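Local coordinates for possible adenyl cyclase-associated protein (Cryptosporidium parvum, PDB 2B0R) that probably binds and sequesters monomeric actin through its C-terminal CAP domain, at residues D50-E55 with L66-I71; N162-G167 with W173-I178; P130-D135 with V140-S145. All blocks are in the same frame, centred on the assembly; numbering follows the deposited sequence.

Contact 1: D50-E55 with L66-I71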
ATOM      1  N   ASP A  50      -1.745 -29.760  11.679  1.00 66.50           N
ATOM      2  CA  ASP A  50      -2.422 -28.965  12.711  1.00 66.43           C
ATOM      3  C   ASP A  50      -3.199 -27.775  12.118  1.00 65.50           C
ATOM      4  O   ASP A  50      -3.713 -26.953  12.865  1.00 64.42           O
ATOM      5  CB  ASP A  50      -1.411 -28.482  13.768  1.00 67.02           C
ATOM      6  N   THR A  51      -3.287 -27.714  10.778  1.00 63.04           N
ATOM      7  CA  THR A  51      -3.974 -26.637  10.033  1.00 59.76           C
ATOM      8  C   THR A  51      -5.287 -27.100   9.337  1.00 58.67           C
ATOM      9  O   THR A  51      -5.346 -28.179   8.730  1.00 59.06           O
ATOM     10  CB  THR A  51      -3.001 -26.000   8.979  1.00 60.43           C
ATOM     11  OG1 THR A  51      -1.848 -25.488   9.641  1.00 61.33           O
ATOM     12  CG2 THR A  51      -3.644 -24.865   8.212  1.00 59.33           C
ATOM     13  N   TYR A  52      -6.334 -26.283   9.454  1.00 57.04           N
ATOM     14  CA  TYR A  52      -7.574 -26.477   8.703  1.00 57.21           C
ATOM     15  C   TYR A  52      -7.532 -25.684   7.420  1.00 58.89           C
ATOM     16  O   TYR A  52      -7.473 -24.451   7.473  1.00 57.28           O
ATOM     17  CB  TYR A  52      -8.774 -25.986   9.499  1.00 55.52           C
ATOM     18  CG  TYR A  52      -9.126 -26.881  10.605  1.00 55.83           C
ATOM     19  CD1 TYR A  52      -8.736 -26.590  11.904  1.00 55.26           C
ATOM     20  CD2 TYR A  52      -9.846 -28.038  10.371  1.00 56.70           C
ATOM     21  CE1 TYR A  52      -9.044 -27.425  12.943  1.00 55.18           C
ATOM     22  CE2 TYR A  52     -10.146 -28.894  11.406  1.00 58.75           C
ATOM     23  CZ  TYR A  52      -9.738 -28.581  12.692  1.00 56.67           C
ATOM     24  OH  TYR A  52     -10.062 -29.420  13.730  1.00 58.27           O
ATOM     25  N   LEU A  53      -7.563 -26.371   6.268  1.00 59.78           N
ATOM     26  CA  LEU A  53      -7.571 -25.663   4.993  1.00 58.09           C
ATOM     27  C   LEU A  53      -9.013 -25.554   4.588  1.00 58.05           C
ATOM     28  O   LEU A  53      -9.728 -26.558   4.539  1.00 59.63           O
ATOM     29  CB  LEU A  53      -6.764 -26.377   3.909  1.00 62.40           C
ATOM     30  CG  LEU A  53      -5.416 -27.091   4.157  1.00 67.36           C
ATOM     31  CD1 LEU A  53      -5.061 -28.056   2.955  1.00 69.02           C
ATOM     32  CD2 LEU A  53      -4.236 -26.140   4.479  1.00 66.39           C
ATOM     33  N   VAL A  54      -9.438 -24.320   4.321  1.00 57.45           N
ATOM     34  CA  VAL A  54     -10.798 -23.977   3.918  1.00 55.70           C
ATOM     35  C   VAL A  54     -10.659 -23.273   2.556  1.00 55.80           C
ATOM     36  O   VAL A  54     -10.220 -22.131   2.488  1.00 56.56           O
ATOM     37  CB  VAL A  54     -11.440 -23.046   4.993  1.00 54.93           C
ATOM     38  CG1 VAL A  54     -12.759 -22.457   4.532  1.00 55.09           C
ATOM     39  CG2 VAL A  54     -11.629 -23.796   6.298  1.00 54.22           C
ATOM     40  N   GLU A  55     -10.986 -23.966   1.470  1.00 58.10           N
ATOM     41  CA  GLU A  55     -10.571 -23.486   0.136  1.00 60.92           C
ATOM     42  C   GLU A  55     -11.623 -23.551  -0.938  1.00 60.79           C
ATOM     43  O   GLU A  55     -12.498 -24.418  -0.906  1.00 59.53           O
ATOM     44  CB  GLU A  55      -9.401 -24.295  -0.383  1.00 62.90           C
ATOM     45  CG  GLU A  55      -8.219 -24.355   0.478  1.00 66.79           C
ATOM     46  CD  GLU A  55      -6.997 -24.655  -0.340  1.00 73.97           C
ATOM     47  OE1 GLU A  55      -5.972 -23.951  -0.156  1.00 78.48           O
ATOM     48  OE2 GLU A  55      -7.056 -25.582  -1.196  1.00 75.45           O
ATOM     49  N   LEU A  66     -16.746 -23.955  10.358  1.00 60.59           N
ATOM     50  CA  LEU A  66     -15.819 -24.848  11.004  1.00 60.12           C
ATOM     51  C   LEU A  66     -16.127 -24.838  12.501  1.00 61.82           C
ATOM     52  O   LEU A  66     -15.907 -23.839  13.189  1.00 63.67           O
ATOM     53  CB  LEU A  66     -14.405 -24.399  10.717  1.00 57.54           C
ATOM     54  CG  LEU A  66     -13.303 -25.343  11.141  1.00 56.76           C
ATOM     55  CD1 LEU A  66     -13.259 -26.503  10.194  1.00 58.14           C
ATOM     56  CD2 LEU A  66     -11.968 -24.585  11.153  1.00 56.39           C
ATOM     57  N   SER A  67     -16.656 -25.945  13.002  1.00 62.29           N
ATOM     58  CA  SER A  67     -17.140 -25.983  14.376  1.00 63.05           C
ATOM     59  C   SER A  67     -16.222 -26.749  15.334  1.00 61.05           C
ATOM     60  O   SER A  67     -16.482 -26.827  16.524  1.00 62.15           O
ATOM     61  CB  SER A  67     -18.558 -26.541  14.419  1.00 61.66           C
ATOM     62  OG  SER A  67     -18.563 -27.846  13.907  1.00 59.51           O
ATOM     63  N   GLU A  68     -15.146 -27.292  14.806  1.00 60.96           N
ATOM     64  CA  GLU A  68     -14.173 -27.987  15.619  1.00 62.54           C
ATOM     65  C   GLU A  68     -12.846 -27.213  15.632  1.00 63.02           C
ATOM     66  O   GLU A  68     -12.663 -26.255  14.872  1.00 63.81           O
ATOM     67  CB  GLU A  68     -13.983 -29.414  15.104  1.00 62.07           C
ATOM     68  CG  GLU A  68     -13.366 -29.505  13.713  1.00 61.83           C
ATOM     69  CD  GLU A  68     -13.029 -30.923  13.341  1.00 64.36           C
ATOM     70  OE1 GLU A  68     -13.976 -31.733  13.172  1.00 67.16           O
ATOM     71  OE2 GLU A  68     -11.826 -31.241  13.223  1.00 61.13           O
ATOM     72  N   GLY A  69     -11.931 -27.626  16.499  1.00 62.99           N
ATOM     73  CA  GLY A  69     -10.621 -26.999  16.587  1.00 61.76           C
ATOM     74  C   GLY A  69     -10.342 -26.470  17.977  1.00 63.43           C
ATOM     75  O   GLY A  69     -11.252 -26.292  18.800  1.00 63.86           O
ATOM     76  N   SER A  70      -9.065 -26.220  18.241  1.00 64.20           N
ATOM     77  CA  SER A  70      -8.612 -25.699  19.535  1.00 62.55           C
ATOM     78  C   SER A  70      -7.490 -24.687  19.290  1.00 62.83           C
ATOM     79  O   SER A  70      -7.142 -24.411  18.128  1.00 64.03           O
ATOM     80  CB  SER A  70      -8.100 -26.841  20.392  1.00 59.90           C
ATOM     81  OG  SER A  70      -7.005 -27.468  19.745  1.00 60.07           O
ATOM     82  N   ILE A  71      -6.900 -24.174  20.373  1.00 60.28           N
ATOM     83  CA  ILE A  71      -5.820 -23.183  20.277  1.00 57.78           C
ATOM     84  C   ILE A  71      -4.524 -23.712  19.649  1.00 59.37           C
ATOM     85  O   ILE A  71      -3.626 -22.931  19.304  1.00 59.76           O
ATOM     86  CB  ILE A  71      -5.544 -22.463  21.626  1.00 57.12           C
ATOM     87  CG1 ILE A  71      -4.915 -23.434  22.657  1.00 57.77           C
ATOM     88  CG2 ILE A  71      -6.852 -21.713  22.137  1.00 50.74           C
ATOM     89  CD1 ILE A  71      -4.168 -22.718  23.843  1.00 57.35           C
TER

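Contact 2: N162-G167 with W173-I178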
ATOM      1  N   ASN A 162     -11.145  -0.142   7.280  1.00 41.52           N
ATOM      2  CA  ASN A 162     -11.835   0.435   8.446  1.00 44.38           C
ATOM      3  C   ASN A 162     -11.889  -0.467   9.645  1.00 47.53           C
ATOM      4  O   ASN A 162     -11.953  -1.710   9.533  1.00 46.87           O
ATOM      5  CB  ASN A 162     -13.253   0.880   8.106  1.00 45.24           C
ATOM      6  CG  ASN A 162     -13.294   1.748   6.910  1.00 44.81           C
ATOM      7  OD1 ASN A 162     -12.805   2.892   6.920  1.00 50.21           O
ATOM      8  ND2 ASN A 162     -13.817   1.216   5.852  1.00 41.56           N
ATOM      9  N   LEU A 163     -11.839   0.181  10.799  1.00 50.40           N
ATOM     10  CA  LEU A 163     -12.088  -0.459  12.052  1.00 51.88           C
ATOM     11  C   LEU A 163     -13.430   0.009  12.568  1.00 56.36           C
ATOM     12  O   LEU A 163     -13.779   1.211  12.470  1.00 55.38           O
ATOM     13  CB  LEU A 163     -11.011  -0.109  13.034  1.00 49.70           C
ATOM     14  CG  LEU A 163      -9.887  -1.127  13.109  1.00 49.58           C
ATOM     15  CD1 LEU A 163      -8.709  -0.473  13.866  1.00 51.46           C
ATOM     16  CD2 LEU A 163     -10.341  -2.396  13.819  1.00 47.32           C
ATOM     17  N   LEU A 164     -14.199  -0.948  13.094  1.00 55.59           N
ATOM     18  CA  LEU A 164     -15.513  -0.655  13.623  1.00 52.64           C
ATOM     19  C   LEU A 164     -15.717  -1.258  15.001  1.00 53.94           C
ATOM     20  O   LEU A 164     -15.439  -2.462  15.248  1.00 51.40           O
ATOM     21  CB  LEU A 164     -16.601  -1.105  12.668  1.00 51.98           C
ATOM     22  CG  LEU A 164     -16.471  -0.738  11.198  1.00 52.25           C
ATOM     23  CD1 LEU A 164     -15.959  -1.953  10.452  1.00 51.55           C
ATOM     24  CD2 LEU A 164     -17.820  -0.285  10.638  1.00 49.99           C
ATOM     25  N   PHE A 165     -16.215  -0.397  15.886  1.00 53.35           N
ATOM     26  CA  PHE A 165     -16.359  -0.677  17.308  1.00 53.18           C
ATOM     27  C   PHE A 165     -17.824  -0.640  17.680  1.00 52.04           C
ATOM     28  O   PHE A 165     -18.531   0.291  17.281  1.00 53.42           O
ATOM     29  CB  PHE A 165     -15.557   0.347  18.124  1.00 50.09           C
ATOM     30  CG  PHE A 165     -14.123   0.397  17.737  1.00 53.59           C
ATOM     31  CD1 PHE A 165     -13.635   1.432  16.945  1.00 53.88           C
ATOM     32  CD2 PHE A 165     -13.258  -0.624  18.105  1.00 54.83           C
ATOM     33  CE1 PHE A 165     -12.294   1.463  16.552  1.00 52.77           C
ATOM     34  CE2 PHE A 165     -11.908  -0.603  17.712  1.00 55.47           C
ATOM     35  CZ  PHE A 165     -11.433   0.447  16.930  1.00 52.13           C
ATOM     36  N   PRO A 166     -18.279  -1.626  18.480  1.00 50.29           N
ATOM     37  CA  PRO A 166     -19.710  -1.770  18.750  1.00 49.80           C
ATOM     38  C   PRO A 166     -20.126  -0.620  19.628  1.00 53.23           C
ATOM     39  O   PRO A 166     -19.441  -0.303  20.626  1.00 52.43           O
ATOM     40  CB  PRO A 166     -19.813  -3.094  19.522  1.00 49.40           C
ATOM     41  CG  PRO A 166     -18.426  -3.730  19.459  1.00 50.98           C
ATOM     42  CD  PRO A 166     -17.470  -2.600  19.230  1.00 49.14           C
ATOM     43  N   GLY A 167     -21.211   0.039  19.239  1.00 53.50           N
ATOM     44  CA  GLY A 167     -21.680   1.184  19.976  1.00 54.97           C
ATOM     45  C   GLY A 167     -22.496   0.710  21.149  1.00 57.71           C
ATOM     46  O   GLY A 167     -22.520  -0.478  21.443  1.00 54.77           O
ATOM     47  N   TRP A 173     -22.199   0.963  15.070  1.00 63.61           N
ATOM     48  CA  TRP A 173     -20.800   0.778  14.860  1.00 59.05           C
ATOM     49  C   TRP A 173     -20.170   2.137  14.735  1.00 62.87           C
ATOM     50  O   TRP A 173     -20.628   2.973  13.938  1.00 61.85           O
ATOM     51  CB  TRP A 173     -20.589   0.009  13.580  1.00 57.29           C
ATOM     52  CG  TRP A 173     -21.119  -1.365  13.655  1.00 57.44           C
ATOM     53  CD1 TRP A 173     -22.278  -1.822  13.109  1.00 56.01           C
ATOM     54  CD2 TRP A 173     -20.517  -2.481  14.331  1.00 55.84           C
ATOM     55  NE1 TRP A 173     -22.436  -3.163  13.392  1.00 55.42           N
ATOM     56  CE2 TRP A 173     -21.375  -3.591  14.143  1.00 54.71           C
ATOM     57  CE3 TRP A 173     -19.331  -2.653  15.068  1.00 55.62           C
ATOM     58  CZ2 TRP A 173     -21.096  -4.853  14.667  1.00 54.60           C
ATOM     59  CZ3 TRP A 173     -19.051  -3.908  15.597  1.00 55.54           C
ATOM     60  CH2 TRP A 173     -19.934  -4.994  15.394  1.00 56.49           C
ATOM     61  N   LYS A 174     -19.134   2.379  15.538  1.00 65.04           N
ATOM     62  CA  LYS A 174     -18.276   3.511  15.311  1.00 64.89           C
ATOM     63  C   LYS A 174     -17.313   3.064  14.205  1.00 63.84           C
ATOM     64  O   LYS A 174     -16.606   2.084  14.378  1.00 65.82           O
ATOM     65  CB  LYS A 174     -17.531   3.877  16.593  1.00 65.87           C
ATOM     66  CG  LYS A 174     -16.959   5.296  16.584  1.00 66.55           C
ATOM     67  CD  LYS A 174     -16.124   5.617  17.840  1.00 65.71           C
ATOM     68  CE  LYS A 174     -15.616   7.094  17.784  1.00 68.81           C
ATOM     69  NZ  LYS A 174     -14.823   7.536  19.002  1.00 68.41           N
ATOM     70  N   GLU A 175     -17.332   3.754  13.064  1.00 61.31           N
ATOM     71  CA  GLU A 175     -16.427   3.479  11.936  1.00 59.39           C
ATOM     72  C   GLU A 175     -15.225   4.440  11.894  1.00 59.04           C
ATOM     73  O   GLU A 175     -15.402   5.661  11.802  1.00 57.45           O
ATOM     74  CB  GLU A 175     -17.186   3.568  10.607  1.00 57.82           C
ATOM     75  CG  GLU A 175     -16.482   2.904   9.463  1.00 58.38           C
ATOM     76  CD  GLU A 175     -17.178   3.092   8.152  1.00 60.69           C
ATOM     77  OE1 GLU A 175     -17.931   2.188   7.738  1.00 62.84           O
ATOM     78  OE2 GLU A 175     -16.975   4.143   7.523  1.00 63.36           O
ATOM     79  N   LEU A 176     -14.009   3.876  11.948  1.00 58.42           N
ATOM     80  CA  LEU A 176     -12.758   4.658  11.918  1.00 55.04           C
ATOM     81  C   LEU A 176     -11.816   4.147  10.839  1.00 54.22           C
ATOM     82  O   LEU A 176     -11.446   2.962  10.819  1.00 54.05           O
ATOM     83  CB  LEU A 176     -12.069   4.645  13.285  1.00 53.52           C
ATOM     84  CG  LEU A 176     -12.820   5.340  14.441  1.00 52.91           C
ATOM     85  CD1 LEU A 176     -12.150   5.036  15.776  1.00 50.82           C
ATOM     86  CD2 LEU A 176     -12.964   6.846  14.201  1.00 47.09           C
ATOM     87  N   ALA A 177     -11.435   5.053   9.940  1.00 51.92           N
ATOM     88  CA  ALA A 177     -10.643   4.700   8.758  1.00 50.44           C
ATOM     89  C   ALA A 177      -9.163   4.593   9.128  1.00 49.19           C
ATOM     90  O   ALA A 177      -8.638   5.479   9.789  1.00 50.46           O
ATOM     91  CB  ALA A 177     -10.869   5.727   7.628  1.00 38.44           C
ATOM     92  N   ILE A 178      -8.513   3.499   8.724  1.00 45.91           N
ATOM     93  CA  ILE A 178      -7.075   3.307   8.966  1.00 46.53           C
ATOM     94  C   ILE A 178      -6.254   4.073   7.920  1.00 46.05           C
ATOM     95  O   ILE A 178      -6.523   3.954   6.731  1.00 47.54           O
ATOM     96  CB  ILE A 178      -6.683   1.809   8.929  1.00 46.77           C
ATOM     97  CG1 ILE A 178      -7.132   1.094  10.227  1.00 44.47           C
ATOM     98  CG2 ILE A 178      -5.172   1.642   8.672  1.00 40.74           C
ATOM     99  CD1 ILE A 178      -7.324  -0.446  10.075  1.00 43.22           C
TER

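Contact 3: P130-D135 with V140-S145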
ATOM      1  N   PRO A 130      -5.762 -10.477  19.194  1.00 46.48           N
ATOM      2  CA  PRO A 130      -4.695  -9.523  19.602  1.00 46.01           C
ATOM      3  C   PRO A 130      -4.157  -8.644  18.445  1.00 48.18           C
ATOM      4  O   PRO A 130      -4.048  -7.405  18.598  1.00 48.72           O
ATOM      5  CB  PRO A 130      -3.588 -10.429  20.163  1.00 41.19           C
ATOM      6  CG  PRO A 130      -4.288 -11.731  20.518  1.00 43.34           C
ATOM      7  CD  PRO A 130      -5.416 -11.879  19.504  1.00 42.80           C
ATOM      8  N   THR A 131      -3.914  -9.283  17.294  1.00 45.03           N
ATOM      9  CA  THR A 131      -3.188  -8.706  16.173  1.00 41.11           C
ATOM     10  C   THR A 131      -3.875  -9.054  14.865  1.00 39.62           C
ATOM     11  O   THR A 131      -4.231 -10.227  14.630  1.00 40.93           O
ATOM     12  CB  THR A 131      -1.737  -9.352  16.131  1.00 41.33           C
ATOM     13  OG1 THR A 131      -1.004  -8.900  17.256  1.00 41.81           O
ATOM     14  CG2 THR A 131      -0.972  -9.011  14.887  1.00 38.98           C
ATOM     15  N   ILE A 132      -4.028  -8.069  13.993  1.00 37.55           N
ATOM     16  CA  ILE A 132      -4.408  -8.334  12.598  1.00 39.55           C
ATOM     17  C   ILE A 132      -3.425  -7.684  11.626  1.00 41.83           C
ATOM     18  O   ILE A 132      -2.975  -6.549  11.820  1.00 37.70           O
ATOM     19  CB  ILE A 132      -5.817  -7.799  12.235  1.00 37.85           C
ATOM     20  CG1 ILE A 132      -6.891  -8.435  13.107  1.00 37.24           C
ATOM     21  CG2 ILE A 132      -6.124  -8.018  10.702  1.00 36.56           C
ATOM     22  CD1 ILE A 132      -8.278  -7.758  12.933  1.00 39.58           C
ATOM     23  N   SER A 133      -3.130  -8.395  10.550  1.00 44.94           N
ATOM     24  CA  SER A 133      -2.224  -7.862   9.566  1.00 45.50           C
ATOM     25  C   SER A 133      -2.850  -7.863   8.182  1.00 45.00           C
ATOM     26  O   SER A 133      -3.391  -8.884   7.718  1.00 46.68           O
ATOM     27  CB  SER A 133      -0.869  -8.606   9.633  1.00 42.19           C
ATOM     28  OG  SER A 133      -0.467  -9.012   8.357  1.00 48.93           O
ATOM     29  N   LEU A 134      -2.800  -6.699   7.543  1.00 45.40           N
ATOM     30  CA  LEU A 134      -3.365  -6.513   6.207  1.00 48.65           C
ATOM     31  C   LEU A 134      -2.290  -6.112   5.240  1.00 48.08           C
ATOM     32  O   LEU A 134      -1.621  -5.098   5.429  1.00 51.78           O
ATOM     33  CB  LEU A 134      -4.420  -5.409   6.205  1.00 47.12           C
ATOM     34  CG  LEU A 134      -5.556  -5.412   7.209  1.00 48.63           C
ATOM     35  CD1 LEU A 134      -6.454  -4.257   6.889  1.00 49.29           C
ATOM     36  CD2 LEU A 134      -6.335  -6.702   7.164  1.00 48.78           C
ATOM     37  N   ASP A 135      -2.150  -6.885   4.185  1.00 44.97           N
ATOM     38  CA  ASP A 135      -1.109  -6.660   3.219  1.00 46.02           C
ATOM     39  C   ASP A 135      -1.653  -6.832   1.790  1.00 46.59           C
ATOM     40  O   ASP A 135      -2.285  -7.855   1.479  1.00 48.42           O
ATOM     41  CB  ASP A 135       0.071  -7.606   3.514  1.00 49.94           C
ATOM     42  CG  ASP A 135       1.111  -7.595   2.410  1.00 55.32           C
ATOM     43  OD1 ASP A 135       1.224  -8.612   1.689  1.00 57.78           O
ATOM     44  OD2 ASP A 135       1.795  -6.561   2.240  1.00 56.86           O
ATOM     45  N   VAL A 140     -11.396  -3.545   3.324  1.00 49.38           N
ATOM     46  CA  VAL A 140     -11.467  -4.509   4.394  1.00 47.28           C
ATOM     47  C   VAL A 140     -12.067  -3.817   5.582  1.00 47.09           C
ATOM     48  O   VAL A 140     -11.591  -2.765   6.006  1.00 44.61           O
ATOM     49  CB  VAL A 140     -10.083  -5.090   4.784  1.00 45.46           C
ATOM     50  CG1 VAL A 140     -10.222  -6.002   6.016  1.00 43.21           C
ATOM     51  CG2 VAL A 140      -9.468  -5.861   3.635  1.00 41.87           C
ATOM     52  N   ASN A 141     -13.135  -4.406   6.103  1.00 48.84           N
ATOM     53  CA  ASN A 141     -13.804  -3.913   7.292  1.00 47.47           C
ATOM     54  C   ASN A 141     -13.647  -4.930   8.418  1.00 46.21           C
ATOM     55  O   ASN A 141     -13.918  -6.136   8.263  1.00 45.39           O
ATOM     56  CB  ASN A 141     -15.287  -3.653   7.006  1.00 49.94           C
ATOM     57  CG  ASN A 141     -15.566  -2.229   6.457  1.00 51.85           C
ATOM     58  OD1 ASN A 141     -14.707  -1.571   5.881  1.00 49.62           O
ATOM     59  ND2 ASN A 141     -16.811  -1.777   6.630  1.00 52.37           N
ATOM     60  N   ILE A 142     -13.203  -4.430   9.555  1.00 46.05           N
ATOM     61  CA  ILE A 142     -12.939  -5.258  10.715  1.00 45.78           C
ATOM     62  C   ILE A 142     -13.863  -4.853  11.823  1.00 44.97           C
ATOM     63  O   ILE A 142     -13.816  -3.705  12.274  1.00 44.94           O
ATOM     64  CB  ILE A 142     -11.459  -5.112  11.168  1.00 42.40           C
ATOM     65  CG1 ILE A 142     -10.544  -5.712  10.110  1.00 41.05           C
ATOM     66  CG2 ILE A 142     -11.242  -5.832  12.451  1.00 41.02           C
ATOM     67  CD1 ILE A 142      -9.120  -5.279  10.255  1.00 45.75           C
ATOM     68  N   TYR A 143     -14.710  -5.793  12.250  1.00 47.87           N
ATOM     69  CA  TYR A 143     -15.689  -5.552  13.331  1.00 52.15           C
ATOM     70  C   TYR A 143     -15.211  -6.163  14.633  1.00 54.50           C
ATOM     71  O   TYR A 143     -14.999  -7.385  14.712  1.00 56.43           O
ATOM     72  CB  TYR A 143     -17.075  -6.098  12.969  1.00 53.75           C
ATOM     73  CG  TYR A 143     -17.659  -5.492  11.702  1.00 55.68           C
ATOM     74  CD1 TYR A 143     -17.271  -5.948  10.438  1.00 54.65           C
ATOM     75  CD2 TYR A 143     -18.588  -4.466  11.766  1.00 54.22           C
ATOM     76  CE1 TYR A 143     -17.784  -5.389   9.303  1.00 55.45           C
ATOM     77  CE2 TYR A 143     -19.119  -3.908  10.617  1.00 53.13           C
ATOM     78  CZ  TYR A 143     -18.717  -4.374   9.403  1.00 54.45           C
ATOM     79  OH  TYR A 143     -19.241  -3.822   8.266  1.00 58.07           O
ATOM     80  N   THR A 144     -15.023  -5.326  15.646  1.00 52.93           N
ATOM     81  CA  THR A 144     -14.428  -5.812  16.872  1.00 55.96           C
ATOM     82  C   THR A 144     -15.507  -6.137  17.875  1.00 57.80           C
ATOM     83  O   THR A 144     -16.588  -5.592  17.799  1.00 61.18           O
ATOM     84  CB  THR A 144     -13.433  -4.808  17.471  1.00 52.80           C
ATOM     85  OG1 THR A 144     -14.144  -3.686  17.960  1.00 54.80           O
ATOM     86  CG2 THR A 144     -12.462  -4.324  16.430  1.00 51.76           C
ATOM     87  N   SER A 145     -15.211  -7.069  18.779  1.00 59.62           N
ATOM     88  CA  SER A 145     -16.014  -7.331  19.965  1.00 59.08           C
ATOM     89  C   SER A 145     -15.702  -6.257  20.995  1.00 63.56           C
ATOM     90  O   SER A 145     -14.649  -5.662  20.945  1.00 63.79           O
ATOM     91  CB  SER A 145     -15.648  -8.681  20.545  1.00 54.16           C
ATOM     92  OG  SER A 145     -14.324  -8.650  21.075  1.00 51.33           O
TER

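Contact 1: D50-E55 with L66-I71
Y52 carries almost the whole of this contact, reaching from strand 51-55 across to L66 at the end of strand 64-66 and the loop that follows. The one polar link is at its far end: OH of Y52 donates to OE2 of E68 at 2.6 Å. The carboxylate oxygen accepts with its anti lone pair and sits in the plane of the tyrosine ring, at its edge, while the carboxylate itself stands at 90° to that ring. E68 gets there with CG between the backbone N and the carbonyl carbon (chi1 66°) and an extended chain beyond, which brings the end of this exposed side chain to the hydroxyl at the ring edge.

The apolar part lies nearer the strand. L66 sets CD2 over one ring face, 4.1 Å from the centroid of the Y52 ring and 26° off its normal, a CH-pi contact; its CD1 leans on CD2 of Y52 at 3.7 Å. G69 passes close to the phenol end, with CA 3.8 Å from OH of Y52.

L47 of strand 44-48 also touches the Y52 side chain, and Y52 is backbone-bonded to K74 and S76 in strand 74-81. The arrangement lies near the N-terminal end of the right-handed parallel beta-helix, the fold of CAP C-terminal domains, and bridges its two walls.

Contact 2: N162-G167 with W173-I178
A beta hairpin forms this contact: strand 161-166 turns through a loop and returns as strand 173-177, the two segments running antiparallel at 158° with their axes 4.3 Å apart. Two hydrogen-bonded pairs hold it. In the first, N of L163 donates to O of L176 at 2.8 Å and N of L176 returns a bond to O of L163; in the second, F165 and K174 exchange bonds likewise. Between them, CA of L164 makes a CA-H...O contact with O of K174.

On the face of L164, P166, E175 and W173, the indole swings back across the partner strand, CG anti to the carbonyl carbon (chi1 -65°), and brings CZ3 of W173 to 3.9 Å from CG of P166. E175 lies alongside L164, pointing the same way, its CG 3.7 Å from CD2 of L164. The hairpin finishes the parallel beta-helix: strand 161-166 is the last parallel strand of its sheet, bonded to strand 140-143, and strand 173-177 turns back along its edge.

The other face, with L163, F165, K174 and L176, is shared between the chain's own interior, where L163 packs on I142 and V153, and the second subunit. CD1 of L176 touches the edge of the F165 ring at CE1, 3.7 Å away, the two side chains crossing at about a right angle; Y186 of the second subunit stacks on F165. Further along, CD1 of I178 comes to 4.0 Å from CG of L163, and L193 of the second subunit packs on both. K174 runs fully extended away from the hairpin and carries NZ to a hydrogen bond with O of G191 of the second subunit.

Contact 3: P130-D135 with V140-S145
I132 and I142 point at each other tip to tip from two facing sheets. CD1 of I132 makes the meeting, lying 3.6 Å from CG2 of I142 and 3.7 Å from CD1 of I142, so one methyl rests against both branches of its partner. In I132 the CG1 branch is anti to the carbonyl carbon (chi1 -60°) and continues extended, which carries CD1 out from strand 131-135 towards the opposite sheet. I142 has nearly the same conformation; its CG2 and CD1 both receive the methyl, and CD1 also lies 4.1 Å from CG2 of I132.

The strands stand 10.4 Å apart at their axes and run antiparallel at 174°, a spacing bridged by side chains rather than by backbone. Each belongs to a different one of the two large, mainly parallel sheets, and the short connection between them is the bend between two walls within one coil of the right-handed parallel beta-helix, whose interior is filled by such inward-facing aliphatic residues.

L134 and V140, nearer the bend, also meet tip to tip, more loosely: CD2 of L134 is 4.1 Å from CG1 of V140. The same CD2 of L134 stands 4.4 Å from CD1 of I142, tying the two pairs into one patch. Neighbouring coils continue the packing, with I115 and M161 against L134, I121 against V140 and L123 against I132. Outside the core, OD1 of N141 accepts from ND2 of N162 in the adjacent strand, and OD2 of D135 is bonded to OG of S156.

Contact 3 is the core of the set, four buried aliphatic side chains with its centre about 5 Å from the chain's centre, whereas contacts 1 and 2 are partly buried and lie on opposite sides of that centre, their own centres about 28 Å apart. Contacts 1 and 3 each span the interior between facing walls by side chains, but near the end of the beta-helix contact 1 adds a tyrosine-carboxylate bond. Contact 2 instead works within one sheet through backbone bonds, and both its strands put side chains against the second subunit. Contact 3 reaches that sheet through strand 140-143: N of L164 lies 2.9 Å from O of I142, a probable hydrogen bond between adjacent strands.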